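PDB 2PY2: antifreeze protein type II from Clupea harengus, which probably binds ice in a calcium-dependent manner through a C-type lectin-like fold, so hindering the growth of ice crystals in the fish's body fluids. Local coordinates for residues D7-N19 and A40-L54. Residues are numbered along the deposited sequence; the frame is centred on the assembly and turned at random.
Sequences DWKMFNGRCFLFN and ASIHSLEESTFVKEL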
loop_
_atom_site.group_PDB
_atom_site.type_symbol
_atom_site.label_atom_id
_atom_site.label_comp_id
_atom_site.label_asym_id
_atom_site.label_seq_id
_atom_site.Cartn_x
_atom_site.Cartn_y
_atom_site.Cartn_z
ATOM N N ASP A 7 15.075 -10.223 -5.302
ATOM C CA ASP A 7 14.909 -9.116 -4.360
ATOM C C ASP A 7 13.640 -9.051 -3.505
ATOM O O ASP A 7 13.499 -8.141 -2.691
ATOM C CB ASP A 7 15.065 -7.793 -5.112
ATOM C CG ASP A 7 16.350 -7.732 -5.917
ATOM O OD1 ASP A 7 17.438 -7.810 -5.306
ATOM O OD2 ASP A 7 16.268 -7.613 -7.161
ATOM N N TRP A 8 12.726 -9.999 -3.670
ATOM C CA TRP A 8 11.488 -9.980 -2.897
ATOM C C TRP A 8 11.629 -10.642 -1.522
ATOM O O TRP A 8 12.500 -11.487 -1.321
ATOM C CB TRP A 8 10.368 -10.645 -3.703
ATOM C CG TRP A 8 10.051 -9.917 -4.988
ATOM C CD1 TRP A 8 10.900 -9.688 -6.032
ATOM C CD2 TRP A 8 8.797 -9.320 -5.355
ATOM N NE1 TRP A 8 10.255 -8.987 -7.024
ATOM C CE2 TRP A 8 8.964 -8.748 -6.636
ATOM C CE3 TRP A 8 7.549 -9.215 -4.724
ATOM C CZ2 TRP A 8 7.929 -8.077 -7.302
ATOM C CZ3 TRP A 8 6.514 -8.547 -5.387
ATOM C CH2 TRP A 8 6.714 -7.988 -6.663
ATOM N N LYS A 9 10.770 -10.251 -0.579
ATOM C CA LYS A 9 10.798 -10.795 0.786
ATOM C C LYS A 9 9.495 -11.523 1.115
ATOM O O LYS A 9 8.400 -11.019 0.848
ATOM C CB LYS A 9 11.022 -9.671 1.800
ATOM C CG LYS A 9 12.283 -8.844 1.575
ATOM C CD LYS A 9 13.550 -9.665 1.759
ATOM C CE LYS A 9 14.792 -8.785 1.685
ATOM N NZ LYS A 9 14.922 -8.098 0.366
ATOM N N MET A 10 9.612 -12.697 1.722
ATOM C CA MET A 10 8.442 -13.503 2.041
ATOM C C MET A 10 7.802 -13.303 3.405
ATOM O O MET A 10 8.485 -13.164 4.418
ATOM C CB MET A 10 8.785 -14.984 1.884
ATOM C CG MET A 10 7.674 -15.927 2.290
ATOM S SD MET A 10 8.268 -17.623 2.387
ATOM C CE MET A 10 8.709 -17.724 4.130
ATOM N N PHE A 11 6.474 -13.310 3.413
ATOM C CA PHE A 11 5.704 -13.188 4.641
ATOM C C PHE A 11 4.308 -13.756 4.441
ATOM O O PHE A 11 3.560 -13.313 3.566
ATOM C CB PHE A 11 5.576 -11.734 5.097
ATOM C CG PHE A 11 4.706 -11.569 6.315
ATOM C CD1 PHE A 11 5.206 -11.834 7.588
ATOM C CD2 PHE A 11 3.367 -11.208 6.184
ATOM C CE1 PHE A 11 4.385 -11.744 8.712
ATOM C CE2 PHE A 11 2.537 -11.117 7.303
ATOM C CZ PHE A 11 3.046 -11.386 8.566
ATOM N N ASN A 12 3.969 -14.746 5.257
ATOM C CA ASN A 12 2.660 -15.378 5.213
ATOM C C ASN A 12 2.201 -15.789 3.821
ATOM O O ASN A 12 1.103 -15.432 3.393
ATOM C CB ASN A 12 1.621 -14.450 5.844
ATOM C CG ASN A 12 0.868 -15.112 6.974
ATOM O OD1 ASN A 12 0.139 -16.083 6.765
ATOM N ND2 ASN A 12 1.048 -14.596 8.188
ATOM N N GLY A 13 3.049 -16.527 3.113
ATOM C CA GLY A 13 2.692 -17.006 1.789
ATOM C C GLY A 13 2.727 -16.013 0.646
ATOM O O GLY A 13 2.342 -16.348 -0.474
ATOM N N ARG A 14 3.181 -14.794 0.911
ATOM C CA ARG A 14 3.250 -13.779 -0.133
ATOM C C ARG A 14 4.666 -13.217 -0.200
ATOM O O ARG A 14 5.443 -13.358 0.749
ATOM C CB ARG A 14 2.277 -12.640 0.176
ATOM C CG ARG A 14 0.884 -13.095 0.571
ATOM C CD ARG A 14 0.119 -11.955 1.237
ATOM N NE ARG A 14 -0.098 -10.844 0.323
ATOM C CZ ARG A 14 -0.510 -9.638 0.697
ATOM N NH1 ARG A 14 -0.747 -9.380 1.980
ATOM N NH2 ARG A 14 -0.690 -8.690 -0.214
ATOM N N CYS A 15 4.995 -12.592 -1.325
ATOM C CA CYS A 15 6.304 -11.978 -1.519
ATOM C C CYS A 15 6.078 -10.476 -1.631
ATOM O O CYS A 15 5.135 -10.027 -2.284
ATOM C CB CYS A 15 6.979 -12.511 -2.785
ATOM S SG CYS A 15 7.239 -14.317 -2.772
ATOM N N PHE A 16 6.945 -9.708 -0.987
ATOM C CA PHE A 16 6.828 -8.256 -0.975
ATOM C C PHE A 16 8.053 -7.559 -1.529
ATOM O O PHE A 16 9.171 -8.078 -1.456
ATOM C CB PHE A 16 6.597 -7.774 0.457
ATOM C CG PHE A 16 5.296 -8.226 1.046
ATOM C CD1 PHE A 16 4.179 -7.395 1.023
ATOM C CD2 PHE A 16 5.185 -9.483 1.630
ATOM C CE1 PHE A 16 2.977 -7.810 1.573
ATOM C CE2 PHE A 16 3.981 -9.910 2.187
ATOM C CZ PHE A 16 2.875 -9.074 2.159
ATOM N N LEU A 17 7.838 -6.369 -2.078
ATOM C CA LEU A 17 8.930 -5.589 -2.621
ATOM C C LEU A 17 8.666 -4.109 -2.425
ATOM O O LEU A 17 7.550 -3.632 -2.642
ATOM C CB LEU A 17 9.119 -5.874 -4.112
ATOM C CG LEU A 17 10.273 -5.115 -4.776
ATOM C CD1 LEU A 17 11.598 -5.598 -4.200
ATOM C CD2 LEU A 17 10.253 -5.343 -6.276
ATOM N N PHE A 18 9.700 -3.398 -1.988
ATOM C CA PHE A 18 9.628 -1.961 -1.791
ATOM C C PHE A 18 10.188 -1.335 -3.061
ATOM O O PHE A 18 11.324 -1.622 -3.455
ATOM C CB PHE A 18 10.477 -1.527 -0.586
ATOM C CG PHE A 18 10.565 -0.029 -0.406
ATOM C CD1 PHE A 18 9.449 0.712 -0.018
ATOM C CD2 PHE A 18 11.764 0.640 -0.619
ATOM C CE1 PHE A 18 9.531 2.101 0.157
ATOM C CE2 PHE A 18 11.859 2.029 -0.446
ATOM C CZ PHE A 18 10.740 2.761 -0.057
ATOM N N ASN A 19 9.375 -0.516 -3.718
ATOM C CA ASN A 19 9.790 0.173 -4.935
ATOM C C ASN A 19 10.073 1.615 -4.524
ATOM O O ASN A 19 9.152 2.378 -4.247
ATOM C CB ASN A 19 8.662 0.113 -5.971
ATOM C CG ASN A 19 9.014 0.812 -7.262
ATOM O OD1 ASN A 19 10.141 1.259 -7.455
ATOM N ND2 ASN A 19 8.039 0.912 -8.163
ATOM N N ALA A 40 0.487 -3.669 -2.636
ATOM C CA ALA A 40 0.146 -4.541 -1.516
ATOM C C ALA A 40 -1.097 -4.259 -0.704
ATOM O O ALA A 40 -1.498 -3.118 -0.536
ATOM C CB ALA A 40 1.341 -4.634 -0.569
ATOM N N SER A 41 -1.727 -5.333 -0.235
ATOM C CA SER A 41 -2.879 -5.213 0.653
ATOM C C SER A 41 -2.267 -5.620 2.002
ATOM O O SER A 41 -1.280 -6.373 2.034
ATOM C CB SER A 41 -4.011 -6.173 0.255
ATOM O OG SER A 41 -3.602 -7.534 0.274
ATOM N N ILE A 42 -2.822 -5.106 3.093
ATOM C CA ILE A 42 -2.326 -5.399 4.441
ATOM C C ILE A 42 -3.519 -5.888 5.265
ATOM O O ILE A 42 -4.576 -5.255 5.272
ATOM C CB ILE A 42 -1.682 -4.133 5.059
ATOM C CG1 ILE A 42 -0.457 -3.737 4.217
ATOM C CG2 ILE A 42 -1.250 -4.408 6.503
ATOM C CD1 ILE A 42 0.315 -2.531 4.729
ATOM N N HIS A 43 -3.345 -7.006 5.967
ATOM C CA HIS A 43 -4.446 -7.611 6.714
ATOM C C HIS A 43 -4.257 -7.850 8.208
ATOM O O HIS A 43 -5.098 -8.490 8.845
ATOM C CB HIS A 43 -4.796 -8.937 6.043
ATOM C CG HIS A 43 -5.093 -8.799 4.585
ATOM N ND1 HIS A 43 -6.289 -8.305 4.115
ATOM C CD2 HIS A 43 -4.326 -9.035 3.493
ATOM C CE1 HIS A 43 -6.248 -8.238 2.796
ATOM N NE2 HIS A 43 -5.067 -8.675 2.392
ATOM N N SER A 44 -3.167 -7.349 8.769
ATOM C CA SER A 44 -2.921 -7.528 10.201
ATOM C C SER A 44 -1.775 -6.639 10.634
ATOM O O SER A 44 -1.009 -6.150 9.805
ATOM C CB SER A 44 -2.552 -8.982 10.504
ATOM O OG SER A 44 -1.272 -9.296 9.975
ATOM N N LEU A 45 -1.651 -6.440 11.942
ATOM C CA LEU A 45 -0.569 -5.625 12.466
ATOM C C LEU A 45 0.750 -6.316 12.150
ATOM O O LEU A 45 1.752 -5.671 11.873
ATOM C CB LEU A 45 -0.707 -5.464 13.979
ATOM C CG LEU A 45 0.446 -4.696 14.631
ATOM C CD1 LEU A 45 0.524 -3.279 14.097
ATOM C CD2 LEU A 45 0.223 -4.668 16.109
ATOM N N GLU A 46 0.747 -7.643 12.211
ATOM C CA GLU A 46 1.944 -8.418 11.916
ATOM C C GLU A 46 2.422 -8.146 10.486
ATOM O O GLU A 46 3.620 -8.007 10.226
ATOM C CB GLU A 46 1.646 -9.909 12.096
ATOM C CG GLU A 46 1.380 -10.334 13.552
ATOM C CD GLU A 46 0.280 -9.527 14.241
ATOM O OE1 GLU A 46 -0.883 -9.533 13.766
ATOM O OE2 GLU A 46 0.583 -8.885 15.272
ATOM N N GLU A 47 1.476 -8.061 9.559
ATOM C CA GLU A 47 1.820 -7.805 8.164
ATOM C C GLU A 47 2.275 -6.357 8.015
ATOM O O GLU A 47 3.218 -6.057 7.283
ATOM C CB GLU A 47 0.607 -8.074 7.277
ATOM C CG GLU A 47 0.955 -8.413 5.846
ATOM C CD GLU A 47 -0.160 -9.182 5.151
ATOM O OE1 GLU A 47 0.142 -10.219 4.518
ATOM O OE2 GLU A 47 -1.332 -8.755 5.243
ATOM N N SER A 48 1.601 -5.464 8.725
ATOM C CA SER A 48 1.937 -4.053 8.686
ATOM C C SER A 48 3.365 -3.847 9.155
ATOM O O SER A 48 4.119 -3.092 8.559
ATOM C CB SER A 48 1.003 -3.251 9.586
ATOM O OG SER A 48 1.411 -1.894 9.606
ATOM N N THR A 49 3.731 -4.525 10.238
ATOM C CA THR A 49 5.075 -4.409 10.779
ATOM C C THR A 49 6.108 -4.945 9.789
ATOM O O THR A 49 7.149 -4.320 9.567
ATOM C CB THR A 49 5.160 -5.156 12.121
ATOM O OG1 THR A 49 4.266 -4.526 13.045
ATOM C CG2 THR A 49 6.575 -5.127 12.682
ATOM N N PHE A 50 5.810 -6.087 9.178
ATOM C CA PHE A 50 6.715 -6.679 8.203
ATOM C C PHE A 50 6.969 -5.726 7.040
ATOM O O PHE A 50 8.108 -5.544 6.612
ATOM C CB PHE A 50 6.150 -7.987 7.648
ATOM C CG PHE A 50 7.022 -8.612 6.596
ATOM C CD1 PHE A 50 8.117 -9.392 6.956
ATOM C CD2 PHE A 50 6.786 -8.370 5.246
ATOM C CE1 PHE A 50 8.971 -9.922 5.985
ATOM C CE2 PHE A 50 7.630 -8.892 4.268
ATOM C CZ PHE A 50 8.725 -9.668 4.638
ATOM N N VAL A 51 5.907 -5.121 6.520
ATOM C CA VAL A 51 6.076 -4.202 5.404
ATOM C C VAL A 51 6.818 -2.945 5.846
ATOM O O VAL A 51 7.644 -2.419 5.102
ATOM C CB VAL A 51 4.717 -3.829 4.765
ATOM C CG1 VAL A 51 4.066 -5.072 4.180
ATOM C CG2 VAL A 51 3.815 -3.202 5.787
ATOM N N LYS A 52 6.545 -2.461 7.055
ATOM C CA LYS A 52 7.256 -1.282 7.531
ATOM C C LYS A 52 8.757 -1.557 7.561
ATOM O O LYS A 52 9.557 -0.669 7.301
ATOM C CB LYS A 52 6.772 -0.872 8.925
ATOM C CG LYS A 52 5.456 -0.110 8.899
ATOM C CD LYS A 52 5.072 0.398 10.280
ATOM C CE LYS A 52 3.833 1.281 10.208
ATOM N NZ LYS A 52 3.407 1.742 11.565
ATOM N N GLU A 53 9.138 -2.794 7.862
ATOM C CA GLU A 53 10.554 -3.146 7.910
ATOM C C GLU A 53 11.207 -3.144 6.529
ATOM O O GLU A 53 12.421 -3.264 6.411
ATOM C CB GLU A 53 10.741 -4.510 8.577
ATOM C CG GLU A 53 10.310 -4.520 10.030
ATOM C CD GLU A 53 10.434 -5.883 10.669
ATOM O OE1 GLU A 53 9.893 -6.861 10.105
ATOM O OE2 GLU A 53 11.068 -5.971 11.740
ATOM N N LEU A 54 10.400 -3.002 5.484
ATOM C CA LEU A 54 10.927 -2.961 4.123
ATOM C C LEU A 54 11.129 -1.522 3.657
ATOM O O LEU A 54 11.724 -1.288 2.601
ATOM C CB LEU A 54 9.962 -3.645 3.150
ATOM C CG LEU A 54 9.709 -5.140 3.294
ATOM C CD1 LEU A 54 8.784 -5.600 2.182
ATOM C CD2 LEU A 54 11.029 -5.884 3.231
#
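Phe11 packs against Phe50 where helix 45-52 lies against the N-terminal hairpin, strands 9-11 and 14-19 joined by a type I' turn. The two rings are near-parallel at 20° but displaced so far that little ring lies over ring; instead, Phe11 CB sits 3.5 Å from the centroid of the Phe50 ring, almost on its normal, and Phe50 CB lies over the Phe11 face, nearer its rim, in a second CH-pi contact. In both, CG anti to the backbone N (chi1 176° and 178°) sends each ring out from its own backbone across the other's CB. Phe16, obliquely turned, brings CD2 to 3.6 Å from Phe50 CE2 and completes an aromatic cluster. Leu54, at the far end, uses its branched tip to fork over the hairpin: its CD1 meets Phe16 CB at 3.5 Å, and its CD2 meets Lys9 CG at 3.6 Å, the aliphatic stem of a lysine whose amine turns off toward Asp7.

Beyond the rings, Arg14 NH1 forms a salt bridge to Glu47 OE1 at 2.8 Å, approaching from above the carboxylate plane. Arg14 NH1 (3.1 Å) and NH2 both donate to the Ser41 carbonyl O from the same face of its plane. Glu47 OE2 in turn accepts from His43 N at 2.8 Å, while Ser44, at the N-cap, accepts from Glu47 N through OG. Ser41 OG bonds to Asp79. In this C-type lectin-like fold, apolar packing thus seats the helix on the hairpin, while the buried carboxylate, probably ionised, is balanced by arginine and ties the helix start to the loop preceding it.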